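Local coordinates for predicted flavin-nucleotide-binding protein from COG3576 family structurally related to pyridoxine 5'-phosphate oxidase (Lactobacillus delbrueckii subsp. bulgaricus, PDB 2HTD) that probably binds a flavin nucleotide and may act as an oxidoreductase related to pyridoxamine 5'-phosphate oxidase, at residues 106-111 with 130-135. Residues are numbered along the deposited sequence; the frame is centred on the assembly and turned at random.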
ATOM      1  N   THR B 106       3.506 -12.296  -8.160  1.00  8.89           N
ATOM      2  CA  THR B 106       4.937 -12.432  -8.332  1.00  9.09           C
ATOM      3  C   THR B 106       5.345 -11.565  -9.511  1.00 10.83           C
ATOM      4  O   THR B 106       4.582 -11.416 -10.438  1.00 12.99           O
ATOM      5  CB  THR B 106       5.316 -13.908  -8.583  1.00 11.11           C
ATOM      6  OG1 THR B 106       4.667 -14.345  -9.755  1.00 20.39           O
ATOM      7  CG2 THR B 106       4.889 -14.792  -7.439  1.00 11.25           C
ATOM      8  N   ALA B 107       6.546 -10.992  -9.452  1.00  9.86           N
ATOM      9  CA  ALA B 107       7.029 -10.051 -10.433  1.00  8.70           C
ATOM     10  C   ALA B 107       7.967 -10.716 -11.410  1.00 11.49           C
ATOM     11  O   ALA B 107       8.746 -11.592 -11.032  1.00  9.48           O
ATOM     12  CB  ALA B 107       7.774  -8.927  -9.748  1.00  9.13           C
ATOM     13  N   GLU B 108       7.871 -10.301 -12.666  1.00 11.05           N
ATOM     14  CA  GLU B 108       8.748 -10.756 -13.757  1.00 14.85           C
ATOM     15  C   GLU B 108       9.276  -9.472 -14.370  1.00 10.71           C
ATOM     16  O   GLU B 108       8.521  -8.704 -14.967  1.00 10.62           O
ATOM     17  CB  GLU B 108       7.914 -11.602 -14.735  1.00 16.78           C
ATOM     18  CG  GLU B 108       8.436 -11.803 -16.165  1.00 24.54           C
ATOM     19  CD  GLU B 108       7.371 -12.419 -17.118  1.00 22.62           C
ATOM     20  OE1 GLU B 108       7.060 -13.610 -16.918  1.00 33.43           O
ATOM     21  OE2 GLU B 108       6.866 -11.735 -18.064  1.00 18.48           O
ATOM     22  N   VAL B 109      10.559  -9.184 -14.174  1.00 11.47           N
ATOM     23  CA  VAL B 109      11.096  -7.908 -14.602  1.00 11.72           C
ATOM     24  C   VAL B 109      11.854  -8.026 -15.916  1.00 11.23           C
ATOM     25  O   VAL B 109      12.699  -8.912 -16.065  1.00 11.26           O
ATOM     26  CB  VAL B 109      12.054  -7.325 -13.548  1.00 13.03           C
ATOM     27  CG1 VAL B 109      12.636  -5.996 -14.012  1.00 16.66           C
ATOM     28  CG2 VAL B 109      11.347  -7.173 -12.194  1.00 15.09           C
ATOM     29  N   HIS B 110      11.580  -7.111 -16.841  1.00  9.08           N
ATOM     30  CA  HIS B 110      12.188  -7.108 -18.154  1.00 10.10           C
ATOM     31  C   HIS B 110      12.899  -5.810 -18.301  1.00 12.26           C
ATOM     32  O   HIS B 110      12.261  -4.772 -18.363  1.00 13.04           O
ATOM     33  CB  HIS B 110      11.117  -7.202 -19.200  1.00  8.61           C
ATOM     34  CG  HIS B 110      10.326  -8.460 -19.133  1.00 13.39           C
ATOM     35  ND1 HIS B 110      10.665  -9.576 -19.861  1.00 15.47           N
ATOM     36  CD2 HIS B 110       9.199  -8.772 -18.462  1.00 13.10           C
ATOM     37  CE1 HIS B 110       9.789 -10.531 -19.626  1.00 15.06           C
ATOM     38  NE2 HIS B 110       8.886 -10.066 -18.785  1.00 10.25           N
ATOM     39  N   GLU B 111      14.226  -5.847 -18.319  1.00 14.06           N
ATOM     40  CA  GLU B 111      15.015  -4.611 -18.293  1.00 18.14           C
ATOM     41  C   GLU B 111      15.292  -4.102 -19.703  1.00 18.08           C
ATOM     42  O   GLU B 111      14.870  -2.992 -20.064  1.00 20.84           O
ATOM     43  CB  GLU B 111      16.294  -4.795 -17.464  1.00 17.61           C
ATOM     44  CG  GLU B 111      15.973  -5.038 -15.965  1.00 23.07           C
ATOM     45  CD  GLU B 111      17.182  -4.955 -15.030  1.00 26.04           C
ATOM     46  OE1 GLU B 111      18.307  -4.683 -15.518  1.00 25.52           O
ATOM     47  OE2 GLU B 111      16.988  -5.170 -13.803  1.00 34.12           O
ATOM     48  N   VAL B 130      10.210  -2.836 -17.536  1.00 13.79           N
ATOM     49  CA  VAL B 130       8.839  -3.306 -17.642  1.00 13.63           C
ATOM     50  C   VAL B 130       8.670  -4.407 -16.633  1.00 14.49           C
ATOM     51  O   VAL B 130       9.400  -5.387 -16.646  1.00 15.15           O
ATOM     52  CB  VAL B 130       8.561  -3.832 -19.056  1.00 12.29           C
ATOM     53  CG1 VAL B 130       7.132  -4.498 -19.188  1.00 17.46           C
ATOM     54  CG2 VAL B 130       8.773  -2.722 -20.075  1.00 13.76           C
ATOM     55  N   VAL B 131       7.752  -4.200 -15.701  1.00 16.08           N
ATOM     56  CA  VAL B 131       7.482  -5.208 -14.699  1.00 13.82           C
ATOM     57  C   VAL B 131       6.128  -5.833 -14.977  1.00 13.15           C
ATOM     58  O   VAL B 131       5.133  -5.153 -14.975  1.00 14.12           O
ATOM     59  CB  VAL B 131       7.483  -4.644 -13.306  1.00 15.25           C
ATOM     60  CG1 VAL B 131       7.281  -5.804 -12.279  1.00 13.13           C
ATOM     61  CG2 VAL B 131       8.753  -3.840 -13.051  1.00 14.30           C
ATOM     62  N   ASN B 132       6.121  -7.134 -15.221  1.00 13.72           N
ATOM     63  CA  ASN B 132       4.892  -7.899 -15.350  1.00 13.91           C
ATOM     64  C   ASN B 132       4.588  -8.544 -14.005  1.00 14.36           C
ATOM     65  O   ASN B 132       5.484  -8.974 -13.303  1.00 15.54           O
ATOM     66  CB  ASN B 132       5.031  -8.975 -16.417  1.00 15.85           C
ATOM     67  CG  ASN B 132       4.883  -8.423 -17.846  1.00 16.37           C
ATOM     68  OD1 ASN B 132       5.222  -7.311 -18.119  1.00 18.70           O
ATOM     69  ND2 ASN B 132       4.408  -9.242 -18.746  1.00 14.46           N
ATOM     70  N   LEU B 133       3.304  -8.671 -13.688  1.00 15.34           N
ATOM     71  CA  LEU B 133       2.884  -9.160 -12.384  1.00 13.57           C
ATOM     72  C   LEU B 133       1.928 -10.299 -12.631  1.00 13.70           C
ATOM     73  O   LEU B 133       0.898 -10.108 -13.276  1.00 15.94           O
ATOM     74  CB  LEU B 133       2.230  -8.038 -11.598  1.00 16.60           C
ATOM     75  CG  LEU B 133       3.117  -6.877 -11.162  1.00 18.66           C
ATOM     76  CD1 LEU B 133       2.261  -5.753 -10.620  1.00 20.30           C
ATOM     77  CD2 LEU B 133       4.082  -7.359 -10.134  1.00 14.66           C
ATOM     78  N   ASN B 134       2.269 -11.459 -12.102  1.00 12.49           N
ATOM     79  CA  ASN B 134       1.493 -12.666 -12.242  1.00 15.27           C
ATOM     80  C   ASN B 134       0.676 -12.829 -10.985  1.00 12.42           C
ATOM     81  O   ASN B 134       1.199 -13.094  -9.899  1.00 12.05           O
ATOM     82  CB  ASN B 134       2.379 -13.899 -12.434  1.00 16.59           C
ATOM     83  CG  ASN B 134       3.487 -13.691 -13.466  1.00 23.45           C
ATOM     84  OD1 ASN B 134       3.311 -12.986 -14.463  1.00 32.47           O
ATOM     85  ND2 ASN B 134       4.648 -14.287 -13.208  1.00 28.53           N
ATOM     86  N   ILE B 135      -0.625 -12.647 -11.135  1.00 15.43           N
ATOM     87  CA  ILE B 135      -1.511 -12.708 -10.015  1.00 14.17           C
ATOM     88  C   ILE B 135      -1.562 -14.114  -9.451  1.00 13.59           C
ATOM     89  O   ILE B 135      -1.776 -15.103 -10.186  1.00 15.42           O
ATOM     90  CB  ILE B 135      -2.936 -12.243 -10.418  1.00 12.23           C
ATOM     91  CG1 ILE B 135      -2.877 -10.755 -10.805  1.00 16.32           C
ATOM     92  CG2 ILE B 135      -3.895 -12.462  -9.252  1.00 12.70           C
ATOM     93  CD1 ILE B 135      -4.154 -10.191 -11.364  1.00 14.85           C
TER
HETATM   94  O   HOH W   1       5.439 -16.673 -11.490  1.00 59.48           O
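Glu108 and Asn132 face each other as an antiparallel hydrogen-bonded pair: Glu108 N reaches Asn132 O at 2.8 Å, and Asn132 N answers to Glu108 O. Their side chains run side by side in the same direction, with carboxylate and amide planes 26° apart and Glu108 OE2 3.6 Å from Asn132 ND2. The Glu108 chain, extended with CG anti to the backbone N (chi1 160°), carries OE2 along the strand to His110, whose NE2 donates to it at 2.7 Å in the imidazole plane, meeting OE2 on the anti side and 32° out of the carboxylate plane. With an alanine at Glu108, His110 NE2 would probably lose its acceptor and the ring one of the bonds that fix its rotation. At the other end of this face, Thr106 and Asn134 cross at about a right angle, and one water links Thr106 OG1 to Asn134 ND2, accepting from the amide at 3.0 Å. On the reverse face, Ala107 CB packs 4.0 Å from both Val131 CG1 and Leu133 CD2, and Val109 CG2 approaches Val131 CG1 more loosely.

These are neighbouring strands in the antiparallel sheet of a pyridoxamine 5'-phosphate oxidase-like fold, 99-110 beside 129-139, joined through helix 114-120. Two further pairs of backbone bonds, His110 with Val130 and Thr106 with Asn134, complete the ladder; Asn134 N meets Thr106 O at 2.8 Å.

Farther out, the buried amide of Asn132 is held at both ends, OD1 by Gln69 of the next strand and ND2 by the hydroxyl of Tyr115. Tyr115 also meets the His110 ring, while ND1 is hydrogen-bonded to Asp113, leaving the imidazole between two carboxylates that would probably favour its protonated form.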